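Local structure of 3-carboxy-cis,cis-muconate cycloisomerase (Acinetobacter calcoaceticus, 1Q5N) at residues A140-M152 and P163-S175. The protein is a cycloisomerase of the fumarase/aspartase (lyase) superfamily, whose members are largely helical, homotetrameric enzymes. Numbering follows the deposited sequence.
Sequences ALSQAQTYRHQVM and PITLGHKLARWAS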
loop_
_atom_site.group_PDB
_atom_site.type_symbol
_atom_site.label_atom_id
_atom_site.label_comp_id
_atom_site.label_asym_id
_atom_site.label_seq_id
_atom_site.Cartn_x
_atom_site.Cartn_y
_atom_site.Cartn_z
ATOM N N ALA A 140 15.365 20.557 18.424
ATOM C CA ALA A 140 16.192 20.596 17.223
ATOM C C ALA A 140 16.757 22.005 17.020
ATOM O O ALA A 140 17.904 22.146 16.607
ATOM C CB ALA A 140 15.406 20.160 15.980
ATOM N N LEU A 141 15.962 23.046 17.299
ATOM C CA LEU A 141 16.456 24.411 17.112
ATOM C C LEU A 141 17.651 24.662 18.052
ATOM O O LEU A 141 18.647 25.211 17.656
ATOM C CB LEU A 141 15.377 25.442 17.416
ATOM C CG LEU A 141 14.162 25.632 16.510
ATOM C CD1 LEU A 141 13.112 26.426 17.309
ATOM C CD2 LEU A 141 14.540 26.350 15.220
ATOM N N SER A 142 17.545 24.238 19.296
ATOM C CA SER A 142 18.608 24.448 20.260
ATOM C C SER A 142 19.926 23.723 19.875
ATOM O O SER A 142 21.011 24.298 19.977
ATOM C CB SER A 142 18.095 24.007 21.624
ATOM O OG SER A 142 19.176 23.657 22.454
ATOM N N GLN A 143 19.822 22.476 19.398
ATOM C CA GLN A 143 20.987 21.704 18.987
ATOM C C GLN A 143 21.539 22.276 17.710
ATOM O O GLN A 143 22.738 22.265 17.494
ATOM C CB GLN A 143 20.587 20.239 18.775
ATOM C CG GLN A 143 20.104 19.626 20.061
ATOM C CD GLN A 143 21.245 19.100 20.919
ATOM O OE1 GLN A 143 22.252 19.794 21.151
ATOM N NE2 GLN A 143 21.095 17.859 21.396
ATOM N N ALA A 144 20.675 22.789 16.851
ATOM C CA ALA A 144 21.165 23.355 15.601
ATOM C C ALA A 144 22.123 24.501 15.877
ATOM O O ALA A 144 23.125 24.694 15.167
ATOM C CB ALA A 144 20.001 23.856 14.734
ATOM N N GLN A 145 21.776 25.286 16.892
ATOM C CA GLN A 145 22.548 26.450 17.338
ATOM C C GLN A 145 23.875 25.983 17.973
ATOM O O GLN A 145 24.929 26.501 17.661
ATOM C CB GLN A 145 21.688 27.218 18.364
ATOM C CG GLN A 145 22.198 28.538 18.908
ATOM C CD GLN A 145 21.015 29.394 19.454
ATOM O OE1 GLN A 145 20.272 28.975 20.378
ATOM N NE2 GLN A 145 20.823 30.582 18.861
ATOM N N THR A 146 23.801 24.999 18.858
ATOM C CA THR A 146 24.978 24.474 19.506
ATOM C C THR A 146 26.043 23.954 18.514
ATOM O O THR A 146 27.253 24.114 18.745
ATOM C CB THR A 146 24.595 23.332 20.446
ATOM O OG1 THR A 146 23.662 23.796 21.408
ATOM C CG2 THR A 146 25.773 22.837 21.198
ATOM N N TYR A 147 25.602 23.385 17.389
ATOM C CA TYR A 147 26.516 22.769 16.421
ATOM C C TYR A 147 26.512 23.404 15.059
ATOM O O TYR A 147 26.897 22.761 14.071
ATOM C CB TYR A 147 26.154 21.282 16.265
ATOM C CG TYR A 147 26.283 20.488 17.539
ATOM C CD1 TYR A 147 27.546 20.151 18.050
ATOM C CD2 TYR A 147 25.162 20.064 18.241
ATOM C CE1 TYR A 147 27.687 19.398 19.238
ATOM C CE2 TYR A 147 25.293 19.309 19.438
ATOM C CZ TYR A 147 26.559 18.990 19.914
ATOM O OH TYR A 147 26.705 18.270 21.077
ATOM N N ARG A 148 26.088 24.655 14.974
ATOM C CA ARG A 148 26.053 25.279 13.665
ATOM C C ARG A 148 27.431 25.364 12.997
ATOM O O ARG A 148 27.529 25.538 11.790
ATOM C CB ARG A 148 25.401 26.665 13.764
ATOM C CG ARG A 148 26.067 27.687 14.719
ATOM C CD ARG A 148 26.005 29.043 14.024
ATOM N NE ARG A 148 24.785 29.738 14.341
ATOM C CZ ARG A 148 24.048 30.476 13.502
ATOM N NH1 ARG A 148 24.338 30.661 12.213
ATOM N NH2 ARG A 148 22.994 31.089 14.003
ATOM N N HIS A 149 28.485 25.257 13.794
ATOM C CA HIS A 149 29.853 25.324 13.277
ATOM C C HIS A 149 30.567 23.965 13.292
ATOM O O HIS A 149 31.750 23.890 12.941
ATOM C CB HIS A 149 30.714 26.358 14.075
ATOM C CG HIS A 149 30.242 27.775 13.926
ATOM N ND1 HIS A 149 29.790 28.531 14.991
ATOM C CD2 HIS A 149 30.029 28.526 12.807
ATOM C CE1 HIS A 149 29.306 29.681 14.540
ATOM N NE2 HIS A 149 29.437 29.697 13.220
ATOM N N GLN A 150 29.880 22.902 13.703
ATOM C CA GLN A 150 30.511 21.598 13.722
ATOM C C GLN A 150 30.559 21.061 12.273
ATOM O O GLN A 150 29.544 20.548 11.739
ATOM C CB GLN A 150 29.722 20.655 14.599
ATOM C CG GLN A 150 30.269 19.258 14.557
ATOM C CD GLN A 150 31.774 19.236 14.940
ATOM O OE1 GLN A 150 32.138 19.576 16.078
ATOM N NE2 GLN A 150 32.658 18.848 13.967
ATOM N N VAL A 151 31.721 21.197 11.629
ATOM C CA VAL A 151 31.899 20.714 10.263
ATOM C C VAL A 151 31.866 19.162 10.120
ATOM O O VAL A 151 32.355 18.433 10.991
ATOM C CB VAL A 151 33.234 21.250 9.686
ATOM C CG1 VAL A 151 33.463 20.643 8.344
ATOM C CG2 VAL A 151 33.161 22.777 9.525
ATOM N N MET A 152 31.275 18.666 9.033
ATOM C CA MET A 152 31.211 17.206 8.785
ATOM C C MET A 152 30.941 17.020 7.302
ATOM O O MET A 152 30.650 17.992 6.606
ATOM C CB MET A 152 30.086 16.553 9.582
ATOM C CG MET A 152 28.733 17.115 9.170
ATOM S SD MET A 152 27.356 16.311 9.998
ATOM C CE MET A 152 27.359 14.690 9.074
ATOM N N PRO A 163 31.708 19.572 2.302
ATOM C CA PRO A 163 31.443 19.774 3.739
ATOM C C PRO A 163 30.106 20.451 3.992
ATOM O O PRO A 163 29.645 21.213 3.151
ATOM C CB PRO A 163 32.575 20.723 4.189
ATOM C CG PRO A 163 33.570 20.701 3.041
ATOM C CD PRO A 163 32.709 20.540 1.814
ATOM N N ILE A 164 29.499 20.163 5.142
ATOM C CA ILE A 164 28.278 20.897 5.612
ATOM C C ILE A 164 28.547 21.031 7.124
ATOM O O ILE A 164 29.696 20.824 7.546
ATOM C CB ILE A 164 26.921 20.092 5.409
ATOM C CG1 ILE A 164 26.978 18.741 6.169
ATOM C CG2 ILE A 164 26.683 19.868 3.928
ATOM C CD1 ILE A 164 25.622 18.036 6.280
ATOM N N THR A 165 27.553 21.419 7.933
ATOM C CA THR A 165 27.755 21.407 9.395
ATOM C C THR A 165 26.593 20.587 9.961
ATOM O O THR A 165 25.526 20.483 9.346
ATOM C CB THR A 165 27.749 22.811 10.070
ATOM O OG1 THR A 165 26.437 23.373 9.986
ATOM C CG2 THR A 165 28.783 23.770 9.385
ATOM N N LEU A 166 26.809 19.975 11.114
ATOM C CA LEU A 166 25.783 19.192 11.736
ATOM C C LEU A 166 24.595 20.111 11.988
ATOM O O LEU A 166 23.447 19.714 11.837
ATOM C CB LEU A 166 26.297 18.624 13.043
ATOM C CG LEU A 166 25.217 18.000 13.926
ATOM C CD1 LEU A 166 24.567 16.887 13.134
ATOM C CD2 LEU A 166 25.802 17.436 15.251
ATOM N N GLY A 167 24.882 21.356 12.358
ATOM C CA GLY A 167 23.816 22.303 12.620
ATOM C C GLY A 167 22.931 22.470 11.397
ATOM O O GLY A 167 21.734 22.733 11.526
ATOM N N HIS A 168 23.489 22.367 10.195
ATOM C CA HIS A 168 22.619 22.516 9.035
ATOM C C HIS A 168 21.585 21.315 8.928
ATOM O O HIS A 168 20.422 21.540 8.624
ATOM C CB HIS A 168 23.438 22.621 7.777
ATOM C CG HIS A 168 22.639 23.062 6.593
ATOM N ND1 HIS A 168 22.751 22.462 5.364
ATOM C CD2 HIS A 168 21.763 24.086 6.440
ATOM C CE1 HIS A 168 21.984 23.098 4.494
ATOM N NE2 HIS A 168 21.371 24.088 5.121
ATOM N N LYS A 169 22.014 20.071 9.171
ATOM C CA LYS A 169 21.071 18.952 9.175
ATOM C C LYS A 169 19.979 19.226 10.230
ATOM O O LYS A 169 18.779 19.044 9.966
ATOM C CB LYS A 169 21.766 17.637 9.566
ATOM C CG LYS A 169 22.669 17.012 8.536
ATOM C CD LYS A 169 23.139 15.675 9.067
ATOM C CE LYS A 169 23.767 14.805 7.983
ATOM N NZ LYS A 169 22.837 14.382 6.892
ATOM N N LEU A 170 20.398 19.675 11.422
ATOM C CA LEU A 170 19.459 19.961 12.507
ATOM C C LEU A 170 18.479 21.091 12.145
ATOM O O LEU A 170 17.277 21.016 12.490
ATOM C CB LEU A 170 20.212 20.298 13.801
ATOM C CG LEU A 170 20.894 19.048 14.397
ATOM C CD1 LEU A 170 21.988 19.434 15.418
ATOM C CD2 LEU A 170 19.831 18.231 15.063
ATOM N N ALA A 171 18.965 22.112 11.431
ATOM C CA ALA A 171 18.071 23.200 11.046
ATOM C C ALA A 171 17.042 22.683 10.023
ATOM O O ALA A 171 15.862 23.065 10.066
ATOM C CB ALA A 171 18.877 24.391 10.470
ATOM N N ARG A 172 17.497 21.825 9.103
ATOM C CA ARG A 172 16.612 21.243 8.099
ATOM C C ARG A 172 15.467 20.438 8.815
ATOM O O ARG A 172 14.290 20.564 8.464
ATOM C CB ARG A 172 17.423 20.342 7.146
ATOM C CG ARG A 172 18.176 21.108 6.060
ATOM C CD ARG A 172 19.325 20.257 5.468
ATOM N NE ARG A 172 18.870 18.921 5.043
ATOM C CZ ARG A 172 19.677 17.880 4.867
ATOM N NH1 ARG A 172 20.978 18.021 5.063
ATOM N NH2 ARG A 172 19.182 16.684 4.535
ATOM N N TRP A 173 15.820 19.666 9.843
ATOM C CA TRP A 173 14.831 18.896 10.576
ATOM C C TRP A 173 13.859 19.793 11.365
ATOM O O TRP A 173 12.627 19.519 11.446
ATOM C CB TRP A 173 15.520 17.889 11.520
ATOM C CG TRP A 173 16.417 16.954 10.801
ATOM C CD1 TRP A 173 16.383 16.652 9.465
ATOM C CD2 TRP A 173 17.435 16.123 11.369
ATOM N NE1 TRP A 173 17.303 15.688 9.182
ATOM C CE2 TRP A 173 17.965 15.348 10.328
ATOM C CE3 TRP A 173 17.941 15.963 12.668
ATOM C CZ2 TRP A 173 18.992 14.419 10.523
ATOM C CZ3 TRP A 173 18.972 15.021 12.876
ATOM C CH2 TRP A 173 19.480 14.262 11.803
ATOM N N ALA A 174 14.414 20.857 11.942
ATOM C CA ALA A 174 13.633 21.797 12.724
ATOM C C ALA A 174 12.572 22.426 11.836
ATOM O O ALA A 174 11.395 22.449 12.166
ATOM C CB ALA A 174 14.548 22.894 13.329
ATOM N N SER A 175 12.994 22.948 10.704
ATOM C CA SER A 175 12.050 23.592 9.803
ATOM C C SER A 175 10.944 22.584 9.347
ATOM O O SER A 175 9.795 22.979 9.119
ATOM C CB SER A 175 12.841 24.166 8.610
ATOM O OG SER A 175 12.025 24.881 7.715
#
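Leu166 runs alongside Tyr147, with Leu166 CD2 over one face of the phenol ring, 4.2 Å from its centroid and 26° off the normal, a CH-pi contact. Beside them Leu170 CB packs on Ala144 CB at 3.7 Å, and Ala140 CB meets Ala174 CB at 3.9 Å. Helices 140-146 and 166-175 run antiparallel (161°), and the small side chains of Ala140, Ala144 and Ala174, together with Gly167, are consistent with the 7.7 Å closest approach of these short axes. Gly167 CA lies 3.9 Å from Arg148 CA and makes a CA-H...O contact with Ala144 O.

Polar bonds gather where one helix ends and the other starts. Tyr147 O takes Gly167 N and Gln150 N from opposite faces of its carbonyl plane, the latter bond closing a type I turn. Thr165 is the N-cap of the second helix: its OG1 accepts from His168 N and donates to Arg148 O at 3.0 Å. Beyond the turn, Met152 and Ile164 form an antiparallel hydrogen-bonded pair, the bond from Ile164 N to Met152 O being nearly straight (174°). Met152 CG stands between its backbone N and carbonyl carbon, and an extended chi2 then carries SD to 3.7 Å from Leu166 CA; the bend at chi3 turns only CE, to Lys169 CE.

Lys169 NZ continues to a salt bridge with Glu318 of the second subunit, and Arg148 pairs with Asp443 of helix 438-447. Helices 110-146 and 166-191 thus pack directly, and past the turn strand 151-156 pairs with 163-165, an outer strand of the three-stranded antiparallel sheet, with helix 356-364 touching Gln150, Val151 and Met152.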